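Local structure of fumarate reductase iron-sulfur subunit (Mycolicibacterium smegmatis, 7D6V) at the interface of chains A and B. The protein serves as the iron-sulfur subunit of succinate dehydrogenase Sdh1, carrying three iron-sulfur clusters that relay electrons towards the membrane anchor subunit. Sequence-based numbering; all coordinates share one arbitrary frame. Chains: chain A, Fumarate reductase iron-sulfur subunit; chain B, Succinate dehydrogenase (Membrane anchor subunit).

Contact 1: the interface of chains A and B. Residues chain A 226, 229-230, 233, 237; chain B 156, 211, 216.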
# COMPACT_ATOMS: atom_id res chain seq x y z
N PRO A 226 -1.91 19.90 -11.59
CA PRO A 226 -2.36 19.61 -12.96
C PRO A 226 -3.87 19.61 -13.13
O PRO A 226 -4.37 20.10 -14.14
CB PRO A 226 -1.76 18.22 -13.22
CG PRO A 226 -0.57 18.17 -12.38
CD PRO A 226 -0.92 18.91 -11.13
N GLU A 229 -5.06 23.14 -13.19
CA GLU A 229 -4.78 23.74 -14.49
C GLU A 229 -5.77 23.27 -15.55
O GLU A 229 -6.19 24.06 -16.40
CB GLU A 229 -3.34 23.41 -14.91
CG GLU A 229 -2.29 24.15 -14.10
CD GLU A 229 -2.33 25.65 -14.31
OE1 GLU A 229 -2.07 26.10 -15.45
OE2 GLU A 229 -2.62 26.38 -13.35
N ARG A 230 -6.16 21.99 -15.51
CA ARG A 230 -7.17 21.50 -16.45
C ARG A 230 -8.54 22.13 -16.18
O ARG A 230 -9.28 22.48 -17.12
CB ARG A 230 -7.24 19.98 -16.38
CG ARG A 230 -5.94 19.32 -16.77
CD ARG A 230 -5.95 17.82 -16.60
NE ARG A 230 -4.68 17.24 -17.03
CZ ARG A 230 -4.55 16.06 -17.62
NH1 ARG A 230 -5.62 15.30 -17.84
NH2 ARG A 230 -3.36 15.63 -17.98
N ASP A 233 -8.41 25.45 -17.65
CA ASP A 233 -8.66 25.29 -19.07
C ASP A 233 -10.15 25.30 -19.36
O ASP A 233 -10.62 26.01 -20.26
CB ASP A 233 -8.07 23.97 -19.58
CG ASP A 233 -6.61 24.07 -19.91
OD1 ASP A 233 -6.05 25.18 -19.89
OD2 ASP A 233 -6.02 23.01 -20.20
N ASP A 237 -10.49 30.33 -18.39
CA ASP A 237 -9.57 30.74 -19.45
C ASP A 237 -10.30 31.63 -20.44
O ASP A 237 -11.12 31.12 -21.23
CB ASP A 237 -8.97 29.53 -20.15
CG ASP A 237 -7.57 29.78 -20.65
OD1 ASP A 237 -6.73 28.87 -20.54
OD2 ASP A 237 -7.30 30.89 -21.15
N ARG B 156 -1.38 31.58 -15.70
CA ARG B 156 -0.72 31.31 -16.97
C ARG B 156 -0.53 32.57 -17.81
O ARG B 156 0.43 32.67 -18.58
CB ARG B 156 -1.51 30.26 -17.75
CG ARG B 156 -2.96 30.61 -17.99
CD ARG B 156 -3.70 29.47 -18.65
NE ARG B 156 -3.92 28.36 -17.73
CZ ARG B 156 -4.70 27.32 -17.98
NH1 ARG B 156 -5.35 27.24 -19.13
NH2 ARG B 156 -4.84 26.36 -17.08
N HIS B 211 2.09 22.43 -17.53
CA HIS B 211 0.78 22.12 -18.08
C HIS B 211 0.70 22.47 -19.56
O HIS B 211 0.20 21.69 -20.37
CB HIS B 211 -0.29 22.85 -17.29
CG HIS B 211 -1.67 22.70 -17.84
ND1 HIS B 211 -2.30 23.71 -18.54
CD2 HIS B 211 -2.55 21.67 -17.80
CE1 HIS B 211 -3.50 23.31 -18.90
NE2 HIS B 211 -3.67 22.08 -18.47
N ARG B 216 -1.07 18.85 -20.17
CA ARG B 216 -2.49 18.68 -20.48
C ARG B 216 -2.75 17.60 -21.52
O ARG B 216 -3.92 17.36 -21.85
CB ARG B 216 -3.07 20.01 -20.96
CG ARG B 216 -2.46 20.51 -22.24
CD ARG B 216 -3.06 21.83 -22.66
NE ARG B 216 -4.46 21.68 -23.04
CZ ARG B 216 -5.31 22.69 -23.18
NH1 ARG B 216 -4.89 23.94 -22.98
NH2 ARG B 216 -6.56 22.46 -23.53

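Contact 2: the interface of chains A and B. Residues chain A 156, 204, 206; chain B 128-129, 136, 141.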
# COMPACT_ATOMS: atom_id res chain seq x y z
N HIS A 156 -6.14 20.43 6.09
CA HIS A 156 -6.82 21.38 6.96
C HIS A 156 -8.22 21.74 6.48
O HIS A 156 -9.00 22.28 7.27
CB HIS A 156 -6.00 22.66 7.10
CG HIS A 156 -5.94 23.48 5.85
ND1 HIS A 156 -6.49 24.74 5.76
CD2 HIS A 156 -5.41 23.21 4.64
CE1 HIS A 156 -6.30 25.21 4.55
NE2 HIS A 156 -5.64 24.31 3.85
N ASN A 204 -6.38 24.96 -1.09
CA ASN A 204 -5.17 25.74 -1.24
C ASN A 204 -4.00 24.77 -1.11
O ASN A 204 -4.10 23.75 -0.42
CB ASN A 204 -5.10 26.88 -0.21
CG ASN A 204 -4.85 26.40 1.21
OD1 ASN A 204 -5.12 25.26 1.56
ND2 ASN A 204 -4.33 27.29 2.04
N THR A 206 -1.09 24.29 0.10
CA THR A 206 -0.11 24.33 1.17
C THR A 206 0.66 23.03 1.38
O THR A 206 1.62 23.00 2.15
CB THR A 206 -0.80 24.76 2.46
OG1 THR A 206 -2.05 24.06 2.57
CG2 THR A 206 -1.07 26.24 2.42
N SER B 128 -3.20 29.42 7.02
CA SER B 128 -4.23 28.48 6.61
C SER B 128 -3.93 27.12 7.25
O SER B 128 -4.67 26.72 8.14
CB SER B 128 -4.36 28.42 5.09
OG SER B 128 -5.08 29.53 4.61
N PRO B 129 -2.89 26.39 6.88
CA PRO B 129 -2.14 25.72 7.95
C PRO B 129 -0.91 26.55 8.29
O PRO B 129 -0.11 26.86 7.40
CB PRO B 129 -1.79 24.36 7.35
CG PRO B 129 -1.76 24.57 5.91
CD PRO B 129 -2.69 25.70 5.59
N GLU B 136 -6.28 25.51 12.95
CA GLU B 136 -6.39 26.84 12.36
C GLU B 136 -6.85 27.88 13.38
O GLU B 136 -7.66 27.59 14.26
CB GLU B 136 -7.38 26.83 11.21
CG GLU B 136 -6.78 26.43 9.92
CD GLU B 136 -7.77 26.40 8.78
OE1 GLU B 136 -8.83 25.76 8.91
OE2 GLU B 136 -7.49 27.02 7.73
N TYR B 141 -13.69 28.66 6.20
CA TYR B 141 -12.66 28.50 5.18
C TYR B 141 -13.33 28.15 3.86
O TYR B 141 -14.05 27.16 3.77
CB TYR B 141 -11.67 27.41 5.58
CG TYR B 141 -10.71 27.02 4.48
CD1 TYR B 141 -9.57 27.77 4.23
CD2 TYR B 141 -10.93 25.89 3.71
CE1 TYR B 141 -8.69 27.41 3.23
CE2 TYR B 141 -10.06 25.53 2.71
CZ TYR B 141 -8.94 26.29 2.48
OH TYR B 141 -8.08 25.92 1.48

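Contact 1: the interface of chains A and B
A:Asp233 and A:Glu229 meet B:Arg156 and B:His211 where a helix of the ferredoxin-like iron-sulfur subunit, 219-235, packs against helices 155-175 and 207-215 of the succinate dehydrogenase membrane anchor. The tight part surrounds the guanidinium of B:Arg156. Its NH2 donates to the backbone carbonyl A:Glu229 O at 2.8 Å, with that oxygen in the guanidinium plane. The same nitrogen also reaches the carboxylate oxygen A:Glu229 OE1 at 3.2 Å, coming from above the carboxylate plane. B:Arg156 NH1 forms a salt bridge to A:Asp237 OD1 at 2.6 Å, met nearly along its C-O axis, and pairs with A:Asp233, although that modelled separation is too short to carry weight. A bend at chi3 (72°) of B:Arg156 turns the guanidinium towards this acidic cluster. Beside it, the B:His211 ring takes A:Glu229 CB over one face, 3.5 Å from its centroid, while the A:Asp233 carboxylate lies at its edge. A:Asp233 OD2 lies 3.1 Å from B:His211 NE2, but beside the CE1-NE2 bond, so any hydrogen bond there is poorly aimed. That oxygen also sits over the centre of the B:Arg216 guanidinium, 3.1 Å from NH1, so this salt bridge is a face contact without a directed N-H. Packing is looser towards A:Pro226 and A:Arg230: A:Pro226 O comes no nearer than 4.4 Å to B:His211 CD2, and the extended A:Arg230 chain passes its CG 3.9 Å from B:His211 NE2.

Contact 2: the interface of chains A and B
The ferredoxin-like dicluster region that holds the [3Fe-4S] cluster of the iron-sulfur subunit supplies one side of this contact; a loop of the membrane anchor supplies the other. A:His156, directly after the cluster-pocket residue A:Cys155, is held across its ring. At one edge its ND1 donates to the carboxylate oxygen B:Glu136 OE2 at 3.2 Å; the acceptor lies near the imidazole plane, but the donor approaches from above the carboxylate, whose plane is turned 87° from the ring. NE2 donates within chain A to the side-chain carbonyl A:Asn204 OD1 at 2.5 Å, again in the ring plane, so bonds at both nitrogens should fix the ring's rotation. If both carry hydrogen the ring would be cationic, which the B:Glu136 carboxylate could help stabilise. B:Pro129 CD lies over the centre of one imidazole face, 3.7 Å from its centroid. The ring's CE1 corner points at the phenol of B:Tyr141, in an edge-to-face arrangement with the planes 65° apart and A:His156 CE1 3.5 Å from B:Tyr141 CE1. The B:Tyr141 hydroxyl OH accepts from the backbone A:Asn204 N at 3.2 Å and can donate to A:Asn204 OD1 at 3.0 Å. A:Asn204 OD1 thereby meets both the imidazole and the phenol and, from within chain A, braces A:His156. A:Asn204 CG sits between its backbone N and carbonyl carbon (chi1 71°), which turns OD1 towards both rings. The CG edge of the B:Pro129 ring also packs against A:Thr206, 3.4 Å from the hydroxyl OG1. In the fold, A:Asn204 and A:Thr206 line the [3Fe-4S] pocket, while the B residues come from the segment between helices 115-124 and 147-150, preceding in sequence the residues of the ubiquinone-1 pocket.

Contact 1 and contact 2 share no residue, and the centres of their C-alpha atoms are about 23 Å apart, so the two subunits are pinned at separate points. In chain A both relate to the [3Fe-4S] pocket: helix 219-235, which supplies most of contact 1, lines it through A:Thr220 and A:Leu224, and contact 2 adds A:Asn204 and A:Thr206. In chain B the ubiquinone-1 pocket residues fall in sequence between the contact 2 loop and B:Arg156 of contact 1, which directly follows B:His155 of the membrane [2Fe-2S] pocket. Two such attachments probably help hold the clusters and quinone in register for electron transfer.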